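Local coordinates for uncharacterized protein (Enterococcus faecalis, PDB 3D3Y) that is of unknown function but is probably related to the M16 metallopeptidases, with a domain resembling their inactive one, at residues Val147-Lys150 and Gln151-Ala154. Numbering follows the deposited sequence.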
loop_
_atom_site.group_PDB
_atom_site.type_symbol
_atom_site.label_atom_id
_atom_site.label_comp_id
_atom_site.label_asym_id
_atom_site.label_seq_id
_atom_site.Cartn_x
_atom_site.Cartn_y
_atom_site.Cartn_z
ATOM N N VAL A 147 -6.401 15.185 -4.404
ATOM C CA VAL A 147 -5.731 16.478 -4.347
ATOM C C VAL A 147 -6.550 17.567 -3.625
ATOM O O VAL A 147 -5.981 18.512 -3.079
ATOM C CB VAL A 147 -5.333 16.918 -5.797
ATOM C CG1 VAL A 147 -5.173 18.449 -5.940
ATOM C CG2 VAL A 147 -4.087 16.181 -6.253
ATOM N N GLU A 148 -7.877 17.427 -3.608
ATOM C CA GLU A 148 -8.738 18.366 -2.873
ATOM C C GLU A 148 -8.713 18.199 -1.357
ATOM O O GLU A 148 -9.107 19.103 -0.622
ATOM C CB GLU A 148 -10.186 18.275 -3.343
ATOM C CG GLU A 148 -10.573 19.357 -4.347
ATOM C CD GLU A 148 -11.766 18.942 -5.215
ATOM O OE1 GLU A 148 -12.720 18.312 -4.670
ATOM O OE2 GLU A 148 -11.731 19.238 -6.440
ATOM N N ASP A 149 -8.306 17.031 -0.889
ATOM C CA ASP A 149 -8.093 16.854 0.539
ATOM C C ASP A 149 -6.700 17.369 0.852
ATOM O O ASP A 149 -5.684 16.752 0.465
ATOM C CB ASP A 149 -8.223 15.399 0.933
ATOM C CG ASP A 149 -8.082 15.198 2.424
ATOM O OD1 ASP A 149 -6.970 15.397 2.954
ATOM O OD2 ASP A 149 -9.083 14.867 3.069
ATOM N N LYS A 150 -6.645 18.502 1.543
ATOM C CA LYS A 150 -5.373 19.216 1.728
ATOM C C LYS A 150 -4.350 18.507 2.613
ATOM O O LYS A 150 -3.136 18.703 2.442
ATOM C CB LYS A 150 -5.615 20.648 2.190
ATOM C CG LYS A 150 -6.382 21.494 1.169
ATOM C CD LYS A 150 -5.749 21.392 -0.208
ATOM C CE LYS A 150 -6.575 22.188 -1.217
ATOM N NZ LYS A 150 -6.087 21.943 -2.594
ATOM N N GLN A 151 -4.827 17.700 3.548
ATOM C CA GLN A 151 -3.932 16.843 4.330
ATOM C C GLN A 151 -3.241 15.820 3.429
ATOM O O GLN A 151 -2.035 15.668 3.506
ATOM C CB GLN A 151 -4.656 16.176 5.522
ATOM C CG GLN A 151 -3.924 14.941 6.144
ATOM C CD GLN A 151 -4.323 14.658 7.596
ATOM O OE1 GLN A 151 -5.309 15.191 8.107
ATOM N NE2 GLN A 151 -3.538 13.822 8.271
ATOM N N THR A 152 -4.017 15.147 2.575
ATOM C CA THR A 152 -3.499 14.173 1.638
ATOM C C THR A 152 -2.560 14.868 0.662
ATOM O O THR A 152 -1.456 14.389 0.441
ATOM C CB THR A 152 -4.627 13.415 0.882
ATOM O OG1 THR A 152 -5.530 12.852 1.836
ATOM C CG2 THR A 152 -4.061 12.273 0.046
ATOM N N TYR A 153 -2.981 16.004 0.110
ATOM C CA TYR A 153 -2.133 16.750 -0.805
ATOM C C TYR A 153 -0.741 17.058 -0.184
ATOM O O TYR A 153 0.300 16.818 -0.807
ATOM C CB TYR A 153 -2.809 18.044 -1.268
ATOM C CG TYR A 153 -1.881 18.838 -2.170
ATOM C CD1 TYR A 153 -1.637 18.417 -3.480
ATOM C CD2 TYR A 153 -1.193 19.943 -1.701
ATOM C CE1 TYR A 153 -0.758 19.102 -4.301
ATOM C CE2 TYR A 153 -0.317 20.648 -2.518
ATOM C CZ TYR A 153 -0.103 20.213 -3.815
ATOM O OH TYR A 153 0.769 20.892 -4.646
ATOM N N ALA A 154 -0.750 17.595 1.033
ATOM C CA ALA A 154 0.465 18.003 1.715
ATOM C C ALA A 154 1.355 16.805 2.042
ATOM O O ALA A 154 2.584 16.942 2.069
ATOM C CB ALA A 154 0.139 18.799 2.962
#
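Asp-149 grips the first turn of helix 150-162 with both its side chain and its backbone. On the side-chain branch, Thr-152 N donates to Asp-149 OD1 at 3.0 Å, and the N-H...O angle of 167° makes this a nearly straight bond. The donor reaches the anti side of the carboxylate, 19° out of its plane. CG stands anti to the backbone N (chi1 -177°), which places OD1 where Thr-152 N can reach it. Thr-152 OG1 comes up at roughly a right angle to the aspartate side chain and lies 3.1 Å from the same Asp-149 OD1, at most a weak bond that remains unsettled.

Two i to i+4 backbone bonds lie in the first turn of helix 150-162. Tyr-153 N binds Asp-149 O at 2.8 Å, and Ala-154 N binds Lys-150 O at 3.0 Å.

Apolar contact is thin: Val-147 CG1 stands 4.3 Å from Tyr-153 CD1, whereas Tyr-153 CB lies closer to the preceding helix, 3.7 Å from Val-147 O. The Lys-150 chain bends at chi2, bringing NZ back to a weak bond with Val-147 O. That ammonium, Lys-150 NZ, is 5.7 Å from the centroid of the Tyr-153 ring, a long cation-pi approach worth little. Its stronger partner is Glu-250, through a salt bridge, while Tyr-153 OH is hydrogen-bonded to Glu-248; both glutamates belong to strand 244-251, so the ends of both side chains are tied to that strand.

Taken together, the geometry is that of an aspartate N-cap at a helix-to-helix junction, where the chain passes from helix 129-148 into helix 150-162.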